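PDB 4OHF: cytosolic IMP-GMP specific 5'-nucleotidase from Legionella pneumophila subsp. pneumophila, which probably hydrolyses the 5'-phosphate of nucleoside monophosphates such as IMP and GMP, as a magnesium-dependent nucleotidase of the HAD superfamily. Local coordinates for residues B[68-73]-B[417-422]; B[328-333]-B[407-412]; B[339-344]-B[400-405]. All blocks are in the same frame, centred on the assembly; numbering follows the deposited sequence.

How the contacts relate
From the N terminus, the chain first reaches 68-73, between helix 33-51 and strand 73-75; contact 1 joins this loop to 417-422, the start of helix 418-426, and so closes the widest loop. Within it lies contact 2, between helix 327-336 (328-333) and the loop and short strand at 407-412. Innermost is contact 3, between the start of helix 338-367 (339-344) and the loop 400-405 that follows helix 374-399. The three are concentric; none cross. They also touch one another: Ser417 bonds back to Val409 and Phe410, and Ser333 to Phe401, so the helical hairpin, helix 327-336 and the region beside the bound GMP form one continuous block.

Contact 1 of 3, residues B[68-73]-B[417-422]; sequences AIRGLV and SYFAYQ. With 5GP (guanosine-5'-monophosphate), chain E.
Extended from CG to NE with CG opposite the backbone N (chi1 -179°), Arg70 runs past the ring of Phe419, whose own chi1 of 174° swings it toward the 68-73 loop. The guanidinium and ring planes lie 45° apart: CZ of Phe419 sits over one face of the guanidinium, toward its rim, 3.3 Å from Arg70 NE. A long, flat-ended residue suits this place, since its carbon chain and one face meet the ring while NH1 and NH2 reach salt bridges with Glu326 and Asp125, NH2 also bonding to the backbone O of Asp303, a magnesium ligand in this HAD-type site. Gly71 holds third place in the type II beta turn Ile69 to Leu72; lacking a side chain, it takes a positive phi without crowding the preceding carbonyl O and lets Phe419 CB come within 3.7 Å of Gly71 CA. A water gives to Gly71 O (3.1 Å) and accepts from Phe419 N (2.9 Å). Ser417 is the N-cap of helix 418-426, its OG accepting from Ala420 N. On the same helix, Tyr421 lays one ring face against the base of the GMP; the nucleotide is also hydrogen-bonded by Arg86 of a second subunit.

Contact 2 of 3, residues B[328-333]-B[407-412]; sequences GEEIAS and ERVFRA
Glu330 and Val409 make the central bond: Val409 N donates to Glu330 OE2 at 2.7 Å, nearly straight at 169°, and meets the oxygen from 51° above the carboxylate plane. The other oxygen, OE1, comes to the edge of the Phe410 ring and lies near its plane, 3.5 Å from CD2. Glutamate suits the place because it is long enough to leave helix 327-336 and reach a loop whose backbone stays at a distance, the nearest CA atoms, those of Glu330 and Arg408, being 6.9 Å apart. A bend at chi2 (-96°) turns its carboxylate in among three consecutive residues. CB and CG of Arg408 pass alongside OE2, each 3.4 Å from it, while CB of Val409 packs beside the same carboxylate at 3.7 Å from OE2.

Beyond this shell, other bonds fix the loop that presents the N-H. Val409 O receives Ser417 OG, Phe410 pairs with Ser417 through the backbone, and Lys83 NZ ties the carbonyls of Arg408 and Arg411 together. Arg411 reaches outward to a salt bridge with Asp456 of a second subunit.

Glu330 is buried, and its nearest opposite charge across the contact does not touch it: Arg408 NE stays 5.5 Å from Glu330 OE1. Across this contact the carboxylate is met by one straight N-H bond and, more weakly, by the C-H rim of Phe410, an environment that could raise its pKa somewhat, although Arg408 would tend to offset this.

Contact 3 of 3, residues B[339-344]-B[400-405]; sequences PIEKKI and SFYNPK
Tyr402 and Glu341 form the more enclosed half of this contact. Tyr402 is buried: CB of Phe401 lies over the centre of one face of its ring, 4.2 Å above the plane, and Ser333, Gln334, Ala337 and Arg408 pack around it. Tyrosine fits here because its flat ring packs among these neighbours while its hydroxyl reaches a polar partner. With CG beside its backbone N (chi1 -51°), the ring extends toward helix 338-367, and OH gives a weak hydrogen bond of 3.5 Å to Glu341 OE2. The carboxylate arrives at the ring edge, near its plane, the two planes only 27° apart. Glu341 shares OE2 among several weak partners, including Gln398 NE2 and a long ion pair with Arg408, so no single bond holds it firmly.

The other half is looser, and both its residues, Ile340 and Phe401, are partly open to solvent. Here CG1 of Ile340 meets CE1 of Phe401 at 4.0 Å in a single apolar touch, its approach to the ring oblique. The backbones stay well apart, with the CA atoms of Ile340 and Phe401 separated by 9.9 Å, and long apolar side chains, isoleucine and phenylalanine, span the gap.

Ile340 also leans on Glu397, and Ile344 on Leu394 and Leu395, which places the contact at the open base of an antiparallel helical hairpin formed by helices 338-367 and 374-399.

Contact 1 of 3, residues B[68-73]-B[417-422]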
loop_
_atom_site.group_PDB
_atom_site.type_symbol
_atom_site.label_atom_id
_atom_site.label_comp_id
_atom_site.label_asym_id
_atom_site.label_seq_id
_atom_site.Cartn_x
_atom_site.Cartn_y
_atom_site.Cartn_z
ATOM N N ALA B 68 28.316 -15.402 11.518
ATOM C CA ALA B 68 27.505 -14.673 10.558
ATOM C C ALA B 68 28.357 -13.687 9.748
ATOM O O ALA B 68 29.519 -13.418 10.068
ATOM C CB ALA B 68 26.371 -13.942 11.271
ATOM N N ILE B 69 27.767 -13.160 8.684
ATOM C CA ILE B 69 28.453 -12.226 7.818
ATOM C C ILE B 69 27.535 -11.046 7.521
ATOM O O ILE B 69 26.335 -11.119 7.783
ATOM C CB ILE B 69 28.899 -12.964 6.544
ATOM C CG1 ILE B 69 30.387 -12.734 6.362
ATOM C CG2 ILE B 69 28.070 -12.567 5.323
ATOM C CD1 ILE B 69 30.938 -13.393 5.132
ATOM N N ARG B 70 28.083 -9.947 7.003
ATOM C CA ARG B 70 27.252 -8.785 6.711
ATOM C C ARG B 70 26.371 -9.011 5.486
ATOM O O ARG B 70 26.744 -9.753 4.585
ATOM C CB ARG B 70 28.130 -7.552 6.501
ATOM C CG ARG B 70 27.350 -6.256 6.210
ATOM C CD ARG B 70 28.290 -5.079 6.093
ATOM N NE ARG B 70 27.591 -3.816 5.929
ATOM C CZ ARG B 70 28.193 -2.629 5.920
ATOM N NH1 ARG B 70 29.511 -2.545 6.071
ATOM N NH2 ARG B 70 27.482 -1.520 5.755
ATOM N N GLY B 71 25.198 -8.378 5.473
ATOM C CA GLY B 71 24.290 -8.487 4.340
ATOM C C GLY B 71 23.184 -9.526 4.416
ATOM O O GLY B 71 22.306 -9.548 3.564
ATOM N N LEU B 72 23.205 -10.373 5.440
ATOM C CA LEU B 72 22.200 -11.417 5.579
ATOM C C LEU B 72 20.804 -10.876 5.853
ATOM O O LEU B 72 20.643 -9.757 6.343
ATOM C CB LEU B 72 22.599 -12.398 6.681
ATOM C CG LEU B 72 23.980 -13.030 6.507
ATOM C CD1 LEU B 72 24.167 -14.143 7.539
ATOM C CD2 LEU B 72 24.139 -13.565 5.076
ATOM N N VAL B 73 19.801 -11.690 5.535
ATOM C CA VAL B 73 18.402 -11.319 5.733
ATOM C C VAL B 73 17.710 -12.257 6.722
ATOM O O VAL B 73 17.870 -13.481 6.658
ATOM C CB VAL B 73 17.612 -11.384 4.403
ATOM C CG1 VAL B 73 16.139 -11.118 4.671
ATOM C CG2 VAL B 73 18.176 -10.391 3.397
ATOM N N SER B 417 25.557 -10.271 -4.435
ATOM C CA SER B 417 24.724 -10.537 -3.288
ATOM C C SER B 417 23.744 -9.377 -3.198
ATOM O O SER B 417 23.965 -8.307 -3.781
ATOM C CB SER B 417 25.575 -10.619 -2.017
ATOM O OG SER B 417 26.222 -9.392 -1.761
ATOM N N TYR B 418 22.645 -9.604 -2.497
ATOM C CA TYR B 418 21.644 -8.574 -2.324
ATOM C C TYR B 418 22.323 -7.361 -1.675
ATOM O O TYR B 418 21.990 -6.217 -1.989
ATOM C CB TYR B 418 20.496 -9.114 -1.449
ATOM C CG TYR B 418 19.450 -8.081 -1.085
ATOM C CD1 TYR B 418 18.655 -7.485 -2.067
ATOM C CD2 TYR B 418 19.319 -7.638 0.225
ATOM C CE1 TYR B 418 17.771 -6.469 -1.754
ATOM C CE2 TYR B 418 18.446 -6.622 0.552
ATOM C CZ TYR B 418 17.674 -6.037 -0.439
ATOM O OH TYR B 418 16.823 -5.007 -0.107
ATOM N N PHE B 419 23.278 -7.607 -0.777
ATOM C CA PHE B 419 23.974 -6.502 -0.139
ATOM C C PHE B 419 24.803 -5.732 -1.176
ATOM O O PHE B 419 24.958 -4.503 -1.082
ATOM C CB PHE B 419 24.869 -6.989 1.001
ATOM C CG PHE B 419 25.728 -5.898 1.599
ATOM C CD1 PHE B 419 27.076 -5.789 1.266
ATOM C CD2 PHE B 419 25.176 -4.948 2.455
ATOM C CE1 PHE B 419 27.860 -4.744 1.773
ATOM C CE2 PHE B 419 25.941 -3.900 2.967
ATOM C CZ PHE B 419 27.289 -3.795 2.627
ATOM N N ALA B 420 25.335 -6.447 -2.161
ATOM C CA ALA B 420 26.113 -5.808 -3.215
ATOM C C ALA B 420 25.217 -4.817 -3.958
ATOM O O ALA B 420 25.626 -3.695 -4.244
ATOM C CB ALA B 420 26.654 -6.849 -4.179
ATOM N N TYR B 421 23.995 -5.239 -4.262
ATOM C CA TYR B 421 23.040 -4.381 -4.951
ATOM C C TYR B 421 22.788 -3.107 -4.141
ATOM O O TYR B 421 22.799 -2.004 -4.684
ATOM C CB TYR B 421 21.709 -5.126 -5.202
ATOM C CG TYR B 421 20.480 -4.244 -5.030
ATOM C CD1 TYR B 421 19.719 -4.284 -3.857
ATOM C CD2 TYR B 421 20.140 -3.290 -5.999
ATOM C CE1 TYR B 421 18.657 -3.388 -3.644
ATOM C CE2 TYR B 421 19.081 -2.390 -5.799
ATOM C CZ TYR B 421 18.348 -2.441 -4.624
ATOM O OH TYR B 421 17.329 -1.532 -4.437
ATOM N N GLN B 422 22.553 -3.269 -2.843
ATOM C CA GLN B 422 22.299 -2.131 -1.967
ATOM C C GLN B 422 23.445 -1.139 -2.035
ATOM O O GLN B 422 23.232 0.069 -2.199
ATOM C CB GLN B 422 22.121 -2.589 -0.526
ATOM C CG GLN B 422 20.776 -3.195 -0.206
ATOM C CD GLN B 422 20.638 -3.467 1.286
ATOM O OE1 GLN B 422 21.153 -4.467 1.802
ATOM N NE2 GLN B 422 19.969 -2.558 1.996
HETATM P P 5GP E . 10.515 -2.056 -8.879
HETATM O O1P 5GP E . 9.891 -0.728 -8.604
HETATM O O2P 5GP E . 11.767 -1.927 -9.716
HETATM O O3P 5GP E . 9.548 -3.028 -9.547
HETATM O "O5'" 5GP E . 10.880 -2.766 -7.482
HETATM C "C5'" 5GP E . 11.774 -2.159 -6.546
HETATM C "C4'" 5GP E . 12.890 -3.119 -6.146
HETATM O "O4'" 5GP E . 13.685 -3.672 -7.201
HETATM C "C3'" 5GP E . 13.942 -2.571 -5.158
HETATM O "O3'" 5GP E . 13.395 -2.155 -3.866
HETATM C "C2'" 5GP E . 14.885 -3.754 -5.092
HETATM O "O2'" 5GP E . 14.507 -4.630 -3.966
HETATM C "C1'" 5GP E . 14.743 -4.410 -6.498
HETATM N N9 5GP E . 16.032 -4.366 -7.321
HETATM C C8 5GP E . 17.074 -5.218 -7.290
HETATM N N7 5GP E . 18.043 -4.849 -8.175
HETATM C C5 5GP E . 17.584 -3.722 -8.786
HETATM C C6 5GP E . 18.085 -2.850 -9.788
HETATM O O6 5GP E . 19.208 -3.075 -10.301
HETATM N N1 5GP E . 17.326 -1.761 -10.187
HETATM C C2 5GP E . 16.111 -1.499 -9.646
HETATM N N2 5GP E . 15.391 -0.426 -10.057
HETATM N N3 5GP E . 15.594 -2.331 -8.662
HETATM C C4 5GP E . 16.315 -3.428 -8.240
HETATM O O HOH W 1 23.667 -10.028 0.784
#

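Contact 2 of 3, residues B[328-333]-B[407-412]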
loop_
_atom_site.group_PDB
_atom_site.type_symbol
_atom_site.label_atom_id
_atom_site.label_comp_id
_atom_site.label_asym_id
_atom_site.label_seq_id
_atom_site.Cartn_x
_atom_site.Cartn_y
_atom_site.Cartn_z
ATOM N N GLY B 328 37.882 -4.863 3.938
ATOM C CA GLY B 328 39.215 -5.236 4.375
ATOM C C GLY B 328 39.457 -6.722 4.155
ATOM O O GLY B 328 40.250 -7.131 3.289
ATOM N N GLU B 329 38.756 -7.548 4.922
ATOM C CA GLU B 329 38.928 -8.978 4.780
ATOM C C GLU B 329 38.494 -9.575 3.436
ATOM O O GLU B 329 39.134 -10.504 2.959
ATOM C CB GLU B 329 38.270 -9.703 5.952
ATOM C CG GLU B 329 39.294 -10.058 7.017
ATOM C CD GLU B 329 40.586 -10.671 6.400
ATOM O OE1 GLU B 329 40.488 -11.697 5.675
ATOM O OE2 GLU B 329 41.698 -10.127 6.635
ATOM N N GLU B 330 37.445 -9.051 2.806
ATOM C CA GLU B 330 37.023 -9.581 1.508
ATOM C C GLU B 330 38.160 -9.477 0.493
ATOM O O GLU B 330 38.501 -10.447 -0.171
ATOM C CB GLU B 330 35.827 -8.807 0.966
ATOM C CG GLU B 330 34.504 -9.163 1.591
ATOM C CD GLU B 330 33.723 -10.177 0.779
ATOM O OE1 GLU B 330 33.481 -9.930 -0.422
ATOM O OE2 GLU B 330 33.343 -11.213 1.353
ATOM N N ILE B 331 38.739 -8.288 0.364
ATOM C CA ILE B 331 39.840 -8.083 -0.570
ATOM C C ILE B 331 40.988 -9.016 -0.192
ATOM O O ILE B 331 41.519 -9.740 -1.035
ATOM C CB ILE B 331 40.385 -6.628 -0.523
ATOM C CG1 ILE B 331 39.241 -5.614 -0.621
ATOM C CG2 ILE B 331 41.390 -6.414 -1.659
ATOM C CD1 ILE B 331 38.628 -5.512 -1.969
ATOM N N ALA B 332 41.366 -8.991 1.082
ATOM C CA ALA B 332 42.464 -9.824 1.566
ATOM C C ALA B 332 42.226 -11.272 1.182
ATOM O O ALA B 332 43.156 -11.981 0.800
ATOM C CB ALA B 332 42.615 -9.692 3.080
ATOM N N SER B 333 40.977 -11.706 1.279
ATOM C CA SER B 333 40.634 -13.071 0.919
ATOM C C SER B 333 40.609 -13.346 -0.589
ATOM O O SER B 333 40.967 -14.433 -1.028
ATOM C CB SER B 333 39.288 -13.452 1.534
ATOM O OG SER B 333 39.418 -13.621 2.933
ATOM N N GLU B 407 30.194 -17.577 2.767
ATOM C CA GLU B 407 30.931 -17.178 1.583
ATOM C C GLU B 407 31.122 -15.658 1.618
ATOM O O GLU B 407 31.107 -15.068 2.693
ATOM C CB GLU B 407 30.180 -17.645 0.327
ATOM C CG GLU B 407 30.375 -19.134 0.031
ATOM C CD GLU B 407 29.170 -19.803 -0.642
ATOM O OE1 GLU B 407 29.291 -20.985 -1.046
ATOM O OE2 GLU B 407 28.099 -19.157 -0.764
ATOM N N ARG B 408 31.286 -15.037 0.453
ATOM C CA ARG B 408 31.522 -13.592 0.358
ATOM C C ARG B 408 30.360 -12.663 0.647
ATOM O O ARG B 408 29.191 -12.999 0.434
ATOM C CB ARG B 408 32.066 -13.241 -1.024
ATOM C CG ARG B 408 33.548 -13.462 -1.157
ATOM C CD ARG B 408 34.012 -13.318 -2.583
ATOM N NE ARG B 408 33.978 -14.600 -3.265
ATOM C CZ ARG B 408 34.400 -14.777 -4.510
ATOM N NH1 ARG B 408 34.878 -13.739 -5.192
ATOM N NH2 ARG B 408 34.355 -15.982 -5.067
ATOM N N VAL B 409 30.704 -11.473 1.122
ATOM C CA VAL B 409 29.716 -10.457 1.430
ATOM C C VAL B 409 29.103 -9.909 0.148
ATOM O O VAL B 409 27.894 -9.701 0.088
ATOM C CB VAL B 409 30.353 -9.276 2.211
ATOM C CG1 VAL B 409 29.414 -8.097 2.250
ATOM C CG2 VAL B 409 30.698 -9.716 3.623
ATOM N N PHE B 410 29.932 -9.691 -0.875
ATOM C CA PHE B 410 29.462 -9.114 -2.133
ATOM C C PHE B 410 28.983 -10.090 -3.205
ATOM O O PHE B 410 28.379 -9.681 -4.197
ATOM C CB PHE B 410 30.545 -8.199 -2.724
ATOM C CG PHE B 410 30.791 -6.936 -1.921
ATOM C CD1 PHE B 410 30.134 -5.745 -2.244
ATOM C CD2 PHE B 410 31.682 -6.933 -0.845
ATOM C CE1 PHE B 410 30.363 -4.589 -1.520
ATOM C CE2 PHE B 410 31.914 -5.772 -0.114
ATOM C CZ PHE B 410 31.256 -4.599 -0.448
ATOM N N ARG B 411 29.232 -11.378 -3.016
ATOM C CA ARG B 411 28.812 -12.359 -4.017
ATOM C C ARG B 411 27.828 -13.376 -3.474
ATOM O O ARG B 411 27.983 -13.850 -2.356
ATOM C CB ARG B 411 30.035 -13.092 -4.595
ATOM C CG ARG B 411 30.968 -12.225 -5.430
ATOM C CD ARG B 411 30.320 -11.754 -6.732
ATOM N NE ARG B 411 30.198 -10.293 -6.788
ATOM C CZ ARG B 411 31.197 -9.446 -7.049
ATOM N NH1 ARG B 411 32.421 -9.910 -7.288
ATOM N NH2 ARG B 411 30.971 -8.131 -7.084
ATOM N N ALA B 412 26.804 -13.675 -4.270
ATOM C CA ALA B 412 25.778 -14.662 -3.929
ATOM C C ALA B 412 25.840 -15.700 -5.049
ATOM O O ALA B 412 24.952 -15.795 -5.897
ATOM C CB ALA B 412 24.414 -14.017 -3.891
#

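Contact 3 of 3, residues B[339-344]-B[400-405]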
loop_
_atom_site.group_PDB
_atom_site.type_symbol
_atom_site.label_atom_id
_atom_site.label_comp_id
_atom_site.label_asym_id
_atom_site.label_seq_id
_atom_site.Cartn_x
_atom_site.Cartn_y
_atom_site.Cartn_z
ATOM N N PRO B 339 45.351 -17.492 -6.995
ATOM C CA PRO B 339 45.781 -18.685 -7.715
ATOM C C PRO B 339 44.664 -19.710 -7.940
ATOM O O PRO B 339 44.587 -20.302 -9.017
ATOM C CB PRO B 339 46.928 -19.213 -6.854
ATOM C CG PRO B 339 46.592 -18.718 -5.481
ATOM C CD PRO B 339 46.096 -17.333 -5.732
ATOM N N ILE B 340 43.796 -19.925 -6.954
ATOM C CA ILE B 340 42.709 -20.881 -7.143
ATOM C C ILE B 340 41.652 -20.321 -8.103
ATOM O O ILE B 340 41.093 -21.053 -8.919
ATOM C CB ILE B 340 42.018 -21.253 -5.805
ATOM C CG1 ILE B 340 42.932 -22.143 -4.960
ATOM C CG2 ILE B 340 40.735 -22.022 -6.076
ATOM C CD1 ILE B 340 43.048 -23.586 -5.475
ATOM N N GLU B 341 41.389 -19.022 -8.004
ATOM C CA GLU B 341 40.400 -18.362 -8.859
ATOM C C GLU B 341 40.803 -18.518 -10.317
ATOM O O GLU B 341 39.966 -18.682 -11.200
ATOM C CB GLU B 341 40.309 -16.868 -8.511
ATOM C CG GLU B 341 38.911 -16.356 -8.157
ATOM C CD GLU B 341 38.808 -15.870 -6.701
ATOM O OE1 GLU B 341 39.667 -15.046 -6.286
ATOM O OE2 GLU B 341 37.868 -16.307 -5.981
ATOM N N LYS B 342 42.103 -18.452 -10.559
ATOM C CA LYS B 342 42.631 -18.594 -11.906
ATOM C C LYS B 342 42.479 -20.042 -12.343
ATOM O O LYS B 342 42.089 -20.321 -13.473
ATOM C CB LYS B 342 44.110 -18.187 -11.940
ATOM C CG LYS B 342 44.344 -16.708 -11.630
ATOM C CD LYS B 342 45.831 -16.360 -11.599
ATOM C CE LYS B 342 46.070 -14.914 -11.175
ATOM N NZ LYS B 342 47.522 -14.643 -10.951
ATOM N N LYS B 343 42.783 -20.954 -11.428
ATOM C CA LYS B 343 42.700 -22.385 -11.695
ATOM C C LYS B 343 41.279 -22.730 -12.098
ATOM O O LYS B 343 41.055 -23.503 -13.033
ATOM C CB LYS B 343 43.080 -23.180 -10.443
ATOM C CG LYS B 343 43.549 -24.603 -10.717
ATOM C CD LYS B 343 44.911 -24.595 -11.402
ATOM C CE LYS B 343 45.952 -23.903 -10.520
ATOM N NZ LYS B 343 46.030 -24.544 -9.176
ATOM N N ILE B 344 40.321 -22.143 -11.388
ATOM C CA ILE B 344 38.915 -22.377 -11.672
ATOM C C ILE B 344 38.529 -21.791 -13.033
ATOM O O ILE B 344 37.660 -22.319 -13.720
ATOM C CB ILE B 344 38.037 -21.787 -10.559
ATOM C CG1 ILE B 344 38.374 -22.488 -9.238
ATOM C CG2 ILE B 344 36.565 -21.964 -10.902
ATOM C CD1 ILE B 344 37.521 -22.061 -8.037
ATOM N N SER B 400 37.286 -22.246 1.280
ATOM C CA SER B 400 38.073 -22.144 2.498
ATOM C C SER B 400 38.716 -20.763 2.714
ATOM O O SER B 400 39.229 -20.495 3.808
ATOM C CB SER B 400 39.159 -23.222 2.511
ATOM O OG SER B 400 40.029 -23.089 1.400
ATOM N N PHE B 401 38.702 -19.903 1.686
ATOM C CA PHE B 401 39.268 -18.554 1.805
ATOM C C PHE B 401 38.259 -17.536 2.353
ATOM O O PHE B 401 38.624 -16.423 2.718
ATOM C CB PHE B 401 39.779 -18.043 0.455
ATOM C CG PHE B 401 40.975 -18.781 -0.067
ATOM C CD1 PHE B 401 40.819 -19.894 -0.895
ATOM C CD2 PHE B 401 42.262 -18.387 0.291
ATOM C CE1 PHE B 401 41.941 -20.600 -1.354
ATOM C CE2 PHE B 401 43.377 -19.089 -0.162
ATOM C CZ PHE B 401 43.222 -20.190 -0.982
ATOM N N TYR B 402 36.993 -17.928 2.417
ATOM C CA TYR B 402 35.949 -17.044 2.904
ATOM C C TYR B 402 35.184 -17.706 4.035
ATOM O O TYR B 402 35.371 -18.891 4.305
ATOM C CB TYR B 402 34.989 -16.702 1.762
ATOM C CG TYR B 402 35.694 -16.208 0.518
ATOM C CD1 TYR B 402 36.270 -14.941 0.483
ATOM C CD2 TYR B 402 35.788 -17.007 -0.619
ATOM C CE1 TYR B 402 36.917 -14.473 -0.649
ATOM C CE2 TYR B 402 36.445 -16.547 -1.771
ATOM C CZ TYR B 402 37.005 -15.268 -1.774
ATOM O OH TYR B 402 37.630 -14.768 -2.897
ATOM N N ASN B 403 34.327 -16.928 4.687
ATOM C CA ASN B 403 33.507 -17.403 5.786
ATOM C C ASN B 403 32.872 -18.754 5.421
ATOM O O ASN B 403 32.124 -18.858 4.446
ATOM C CB ASN B 403 32.437 -16.346 6.088
ATOM C CG ASN B 403 31.460 -16.797 7.144
ATOM O OD1 ASN B 403 30.635 -17.680 6.897
ATOM N ND2 ASN B 403 31.553 -16.204 8.340
ATOM N N PRO B 404 33.175 -19.815 6.192
ATOM C CA PRO B 404 32.625 -21.147 5.913
ATOM C C PRO B 404 31.111 -21.290 5.755
ATOM O O PRO B 404 30.644 -22.059 4.911
ATOM C CB PRO B 404 33.189 -22.010 7.055
ATOM C CG PRO B 404 33.573 -21.040 8.112
ATOM C CD PRO B 404 34.101 -19.866 7.335
ATOM N N LYS B 405 30.338 -20.559 6.550
ATOM C CA LYS B 405 28.895 -20.647 6.441
ATOM C C LYS B 405 28.273 -19.786 5.342
ATOM O O LYS B 405 27.309 -20.203 4.692
ATOM C CB LYS B 405 28.236 -20.254 7.767
ATOM C CG LYS B 405 28.475 -21.222 8.924
ATOM C CD LYS B 405 27.934 -20.677 10.264
ATOM C CE LYS B 405 26.410 -20.666 10.332
ATOM N NZ LYS B 405 25.884 -20.137 11.650
#